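PDB 2HC9: leucine aminopeptidase 1 from Caenorhabditis elegans, which uses two zinc ions per subunit to release N-terminal amino acids, preferably leucine, from peptides, and probably acts as a digestive enzyme. Local coordinates for residues A[383-386]-A[387-390]; A[404-407]-A[408-412]. The protein carries 1 engineered substitution. One frame throughout, in Å; residues are numbered along the deposited sequence.

Contact 1: residues A[383-386]-A[387-390]; sequences EQLE and NEII
The first turns of helix 383-396, which follows strand 376-380, carry a run of i to i+4 backbone bonds: Asn387 N to Glu383 O at 3.0 Å with a nearly straight N-H...O angle of 170°, then Glu388 to Gln384, Ile389 to Leu385 (N to O, 2.8 Å) and Ile390 to Glu386. Beside these bonds, one water bridges two adjacent side chains, donating to Glu386 OE1 at 2.7 Å and to Asn387 OD1 at 2.8 Å. With CG anti to its own N (chi1 -175°) and the chain extended beyond it, Glu386 runs alongside Ile390, both pointing the same way, with Glu386 CG 4.0 Å from Ile390 CD1. The other carboxylate oxygen, Glu386 OE2, forms a salt bridge to Arg83 of the second subunit, so both oxygens have partners. On another side of the helix, Glu388 OE1 approaches Leu385 CD1 at 3.9 Å. Leu385 and Ile389 are buried: both touch Leu454 of strand 452-457, and Ile389 also meets Leu475 and Leu479 of helix 473-480. An apolar side of Leu385 and Ile389 and a polar side of Glu383, Gln384 and Asn387 mark an amphipathic helix, here the connection of the beta-alpha-beta unit 376-380, 383-396, 400-402.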
ATOM      1  N   GLU A 383      40.497   8.327   8.404  1.00 18.59           N
ATOM      2  CA  GLU A 383      39.943   9.188   9.454  1.00 18.49           C
ATOM      3  C   GLU A 383      40.326  10.666   9.339  1.00 19.13           C
ATOM      4  O   GLU A 383      39.490  11.569   9.547  1.00 18.12           O
ATOM      5  CB  GLU A 383      40.326   8.648  10.839  1.00 21.38           C
ATOM      6  CG  GLU A 383      39.574   9.351  11.959  1.00 22.20           C
ATOM      7  CD  GLU A 383      39.920   8.811  13.355  1.00 34.26           C
ATOM      8  OE1 GLU A 383      40.648   7.809  13.481  1.00 35.75           O
ATOM      9  OE2 GLU A 383      39.465   9.406  14.329  1.00 33.14           O
ATOM     10  N   GLN A 384      41.592  10.925   9.017  1.00 18.23           N
ATOM     11  CA  GLN A 384      42.039  12.308   8.853  1.00 21.09           C
ATOM     12  C   GLN A 384      41.296  12.998   7.704  1.00 16.49           C
ATOM     13  O   GLN A 384      40.901  14.166   7.828  1.00 19.01           O
ATOM     14  CB  GLN A 384      43.534  12.349   8.584  1.00 25.84           C
ATOM     15  CG  GLN A 384      44.368  12.106   9.825  1.00 40.14           C
ATOM     16  CD  GLN A 384      45.837  11.980   9.487  1.00 48.75           C
ATOM     17  OE1 GLN A 384      46.532  12.980   9.311  1.00 55.11           O
ATOM     18  NE2 GLN A 384      46.314  10.748   9.376  1.00 54.01           N
ATOM     19  N   LEU A 385      41.106  12.279   6.602  1.00 18.72           N
ATOM     20  CA  LEU A 385      40.358  12.854   5.464  1.00 17.09           C
ATOM     21  C   LEU A 385      38.893  13.128   5.873  1.00 18.47           C
ATOM     22  O   LEU A 385      38.292  14.138   5.466  1.00 18.00           O
ATOM     23  CB  LEU A 385      40.459  11.943   4.245  1.00 19.22           C
ATOM     24  CG  LEU A 385      39.785  12.433   2.946  1.00 17.77           C
ATOM     25  CD1 LEU A 385      40.290  13.825   2.590  1.00 14.73           C
ATOM     26  CD2 LEU A 385      40.087  11.432   1.821  1.00 16.23           C
ATOM     27  N   GLU A 386      38.314  12.230   6.675  1.00 18.37           N
ATOM     28  CA  GLU A 386      36.978  12.442   7.196  1.00 17.28           C
ATOM     29  C   GLU A 386      36.887  13.776   7.956  1.00 18.42           C
ATOM     30  O   GLU A 386      36.021  14.603   7.681  1.00 17.05           O
ATOM     31  CB  GLU A 386      36.531  11.272   8.097  1.00 16.70           C
ATOM     32  CG  GLU A 386      35.093  11.416   8.562  1.00 18.02           C
ATOM     33  CD  GLU A 386      34.692  10.308   9.539  1.00 23.33           C
ATOM     34  OE1 GLU A 386      34.646  10.561  10.759  1.00 22.43           O
ATOM     35  OE2 GLU A 386      34.454   9.190   9.088  1.00 20.16           O
ATOM     36  N   ASN A 387      37.785  13.991   8.913  1.00 15.79           N
ATOM     37  CA  ASN A 387      37.844  15.273   9.624  1.00 15.98           C
ATOM     38  C   ASN A 387      38.066  16.446   8.689  1.00 16.83           C
ATOM     39  O   ASN A 387      37.437  17.490   8.839  1.00 18.68           O
ATOM     40  CB  ASN A 387      38.935  15.236  10.703  1.00 21.72           C
ATOM     41  CG  ASN A 387      38.626  14.224  11.791  1.00 31.94           C
ATOM     42  OD1 ASN A 387      37.466  13.996  12.130  1.00 32.74           O
ATOM     43  ND2 ASN A 387      39.662  13.616  12.335  1.00 35.21           N
ATOM     44  N   GLU A 388      38.945  16.267   7.713  1.00 17.74           N
ATOM     45  CA  GLU A 388      39.283  17.368   6.817  1.00 20.07           C
ATOM     46  C   GLU A 388      38.090  17.777   5.927  1.00 21.70           C
ATOM     47  O   GLU A 388      37.907  18.958   5.649  1.00 17.06           O
ATOM     48  CB  GLU A 388      40.460  16.975   5.945  1.00 24.24           C
ATOM     49  CG  GLU A 388      41.052  18.136   5.202  1.00 31.58           C
ATOM     50  CD  GLU A 388      42.175  17.711   4.289  1.00 40.10           C
ATOM     51  OE1 GLU A 388      42.552  16.513   4.339  1.00 34.56           O
ATOM     52  OE2 GLU A 388      42.681  18.578   3.543  1.00 36.30           O
ATOM     53  N   ILE A 389      37.309  16.807   5.458  1.00 16.96           N
ATOM     54  CA  ILE A 389      36.158  17.135   4.586  1.00 14.78           C
ATOM     55  C   ILE A 389      35.027  17.731   5.411  1.00 17.32           C
ATOM     56  O   ILE A 389      34.282  18.574   4.928  1.00 16.13           O
ATOM     57  CB  ILE A 389      35.711  15.940   3.696  1.00 16.99           C
ATOM     58  CG1 ILE A 389      34.952  16.458   2.450  1.00 18.17           C
ATOM     59  CG2 ILE A 389      34.948  14.844   4.524  1.00 16.86           C
ATOM     60  CD1 ILE A 389      34.708  15.400   1.370  1.00 18.74           C
ATOM     61  N   ILE A 390      34.923  17.341   6.684  1.00 17.74           N
ATOM     62  CA  ILE A 390      33.898  17.955   7.541  1.00 17.87           C
ATOM     63  C   ILE A 390      34.248  19.432   7.745  1.00 18.12           C
ATOM     64  O   ILE A 390      33.386  20.335   7.653  1.00 15.99           O
ATOM     65  CB  ILE A 390      33.750  17.191   8.892  1.00 20.48           C
ATOM     66  CG1 ILE A 390      33.036  15.857   8.651  1.00 17.69           C
ATOM     67  CG2 ILE A 390      32.923  18.008   9.899  1.00 17.34           C
ATOM     68  CD1 ILE A 390      33.299  14.801   9.751  1.00 21.25           C
TER
HETATM   69  O   HOH W   1      34.870  12.919  12.147  1.00 53.66           O

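Contact 2: residues A[404-407]-A[408-412]; sequences LFAP and DLFFG
Ala406 occupies the N-cap position of the short helix 407-410, and its carbonyl oxygen receives two amide protons. The stronger bond comes from Phe410 N at 3.0 Å, with the donor nearly on the line of the carbonyl (C=O...N 167°); the second, from Leu409 N at 3.1 Å, is weak. Pro407 O is likewise shared: Phe411 N reaches it at 2.9 Å with an N-H...O angle of 157°, and Phe410 N adds a weak bond. Leu409 N also makes a weak bond to Asp408 OD1 at 2.8 Å. That carboxylate is turned back toward Ala406 because CG sits between the backbone N and the carbonyl carbon (chi1 54°). Its main partners belong to the second subunit, where Ser82 OG bonds OD1 and Asn85 ND2 bonds OD2, so both oxygens are satisfied across the interface. Apolar contacts complete the turn. The Ala406 methyl makes an off-centre CH-pi contact with the Phe410 ring and also packs against Leu409 CB, while Pro407 and Phe410 both touch Leu439 of helix 433-442. The Leu404 side chain crosses that of Phe410 at about a right angle, its CD1 lying at the ring edge, near the ring plane, 4.0 Å from Phe410 CZ.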
ATOM      1  N   LEU A 404      29.470   5.775   9.079  1.00 16.32           N
ATOM      2  CA  LEU A 404      30.323   4.689   9.586  1.00 19.09           C
ATOM      3  C   LEU A 404      31.039   3.973   8.462  1.00 16.88           C
ATOM      4  O   LEU A 404      30.432   3.653   7.416  1.00 19.18           O
ATOM      5  CB  LEU A 404      29.495   3.633  10.340  1.00 20.62           C
ATOM      6  CG  LEU A 404      28.997   3.962  11.744  1.00 18.75           C
ATOM      7  CD1 LEU A 404      27.966   2.890  12.186  1.00 16.70           C
ATOM      8  CD2 LEU A 404      30.182   4.046  12.708  1.00 20.28           C
ATOM      9  N   PHE A 405      32.320   3.708   8.700  1.00 17.68           N
ATOM     10  CA  PHE A 405      33.119   2.910   7.785  1.00 15.80           C
ATOM     11  C   PHE A 405      33.400   1.555   8.434  1.00 18.75           C
ATOM     12  O   PHE A 405      34.274   1.435   9.309  1.00 17.77           O
ATOM     13  CB  PHE A 405      34.448   3.612   7.460  1.00 15.82           C
ATOM     14  CG  PHE A 405      35.305   2.840   6.472  1.00 20.19           C
ATOM     15  CD1 PHE A 405      35.048   2.912   5.107  1.00 19.72           C
ATOM     16  CD2 PHE A 405      36.343   2.021   6.910  1.00 17.96           C
ATOM     17  CE1 PHE A 405      35.835   2.176   4.183  1.00 18.40           C
ATOM     18  CE2 PHE A 405      37.135   1.290   6.002  1.00 17.01           C
ATOM     19  CZ  PHE A 405      36.868   1.372   4.635  1.00 16.86           C
ATOM     20  N   ALA A 406      32.693   0.526   7.988  1.00 15.62           N
ATOM     21  CA  ALA A 406      32.880  -0.812   8.595  1.00 16.15           C
ATOM     22  C   ALA A 406      32.597  -1.948   7.594  1.00 15.15           C
ATOM     23  O   ALA A 406      31.583  -2.623   7.704  1.00 16.51           O
ATOM     24  CB  ALA A 406      32.003  -0.944   9.862  1.00 16.88           C
ATOM     25  N   PRO A 407      33.503  -2.156   6.611  1.00 16.61           N
ATOM     26  CA  PRO A 407      33.245  -3.207   5.637  1.00 16.88           C
ATOM     27  C   PRO A 407      33.143  -4.575   6.329  1.00 18.93           C
ATOM     28  O   PRO A 407      32.315  -5.390   5.941  1.00 17.04           O
ATOM     29  CB  PRO A 407      34.460  -3.152   4.708  1.00 17.73           C
ATOM     30  CG  PRO A 407      35.033  -1.741   4.880  1.00 19.38           C
ATOM     31  CD  PRO A 407      34.778  -1.439   6.344  1.00 19.07           C
ATOM     32  N   ASP A 408      33.945  -4.805   7.368  1.00 17.86           N
ATOM     33  CA  ASP A 408      33.833  -6.083   8.106  1.00 19.35           C
ATOM     34  C   ASP A 408      32.445  -6.344   8.689  1.00 20.56           C
ATOM     35  O   ASP A 408      31.942  -7.475   8.642  1.00 19.35           O
ATOM     36  CB  ASP A 408      34.929  -6.231   9.178  1.00 17.83           C
ATOM     37  CG  ASP A 408      34.997  -5.042  10.153  1.00 21.03           C
ATOM     38  OD1 ASP A 408      34.234  -4.051  10.021  1.00 17.56           O
ATOM     39  OD2 ASP A 408      35.848  -5.102  11.071  1.00 20.58           O
ATOM     40  N   LEU A 409      31.807  -5.309   9.218  1.00 15.57           N
ATOM     41  CA  LEU A 409      30.477  -5.484   9.830  1.00 16.46           C
ATOM     42  C   LEU A 409      29.350  -5.498   8.800  1.00 20.04           C
ATOM     43  O   LEU A 409      28.354  -6.182   9.004  1.00 18.06           O
ATOM     44  CB  LEU A 409      30.192  -4.378  10.848  1.00 17.50           C
ATOM     45  CG  LEU A 409      31.062  -4.374  12.115  1.00 16.88           C
ATOM     46  CD1 LEU A 409      30.583  -3.191  12.996  1.00 14.29           C
ATOM     47  CD2 LEU A 409      30.940  -5.723  12.866  1.00 16.69           C
ATOM     48  N   PHE A 410      29.496  -4.731   7.719  1.00 18.79           N
ATOM     49  CA  PHE A 410      28.346  -4.418   6.862  1.00 17.08           C
ATOM     50  C   PHE A 410      28.385  -5.025   5.459  1.00 18.80           C
ATOM     51  O   PHE A 410      27.355  -5.139   4.814  1.00 19.55           O
ATOM     52  CB  PHE A 410      28.147  -2.896   6.738  1.00 17.79           C
ATOM     53  CG  PHE A 410      27.995  -2.167   8.057  1.00 17.54           C
ATOM     54  CD1 PHE A 410      27.363  -2.767   9.157  1.00 16.76           C
ATOM     55  CD2 PHE A 410      28.422  -0.839   8.161  1.00 15.66           C
ATOM     56  CE1 PHE A 410      27.198  -2.079  10.365  1.00 17.94           C
ATOM     57  CE2 PHE A 410      28.258  -0.108   9.369  1.00 20.17           C
ATOM     58  CZ  PHE A 410      27.636  -0.732  10.479  1.00 18.91           C
ATOM     59  N   PHE A 411      29.560  -5.404   4.966  1.00 18.58           N
ATOM     60  CA  PHE A 411      29.645  -5.878   3.568  1.00 18.79           C
ATOM     61  C   PHE A 411      28.893  -7.198   3.361  1.00 17.66           C
ATOM     62  O   PHE A 411      28.404  -7.510   2.250  1.00 16.13           O
ATOM     63  CB  PHE A 411      31.105  -5.936   3.082  1.00 20.06           C
ATOM     64  CG  PHE A 411      31.254  -6.408   1.647  1.00 20.78           C
ATOM     65  CD1 PHE A 411      30.739  -5.648   0.596  1.00 20.34           C
ATOM     66  CD2 PHE A 411      31.876  -7.614   1.359  1.00 22.68           C
ATOM     67  CE1 PHE A 411      30.852  -6.089  -0.725  1.00 17.51           C
ATOM     68  CE2 PHE A 411      32.012  -8.056   0.037  1.00 21.85           C
ATOM     69  CZ  PHE A 411      31.499  -7.292  -1.001  1.00 19.39           C
ATOM     70  N   GLY A 412      28.747  -7.949   4.445  1.00 17.80           N
ATOM     71  CA  GLY A 412      27.924  -9.156   4.423  1.00 18.33           C
ATOM     72  C   GLY A 412      26.463  -8.906   4.048  1.00 18.00           C
ATOM     73  O   GLY A 412      25.770  -9.826   3.598  1.00 18.54           O
TER

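Both contacts lie in the catalytic domain, on the same side of the chain's centre, and follow each other along the chain through strand 400-402. Their centres are about 19 Å apart and they do not touch. Each is partly buried. Contact 1 belongs to a long helix with an apolar side against the central sheet and helix 473-480; contact 2 lies farther out, where a loop enters a short helix. Each sends a carboxylate to the second subunit, Glu386 to a charged arginine and Asp408 to a neutral serine and asparagine; contact 2 adds Phe405 backbone bonds and more packing. Both have i to i+4 bonds, but 404-412 adds weak i to i+3 bonds to the same carbonyls, and aromatic contacts.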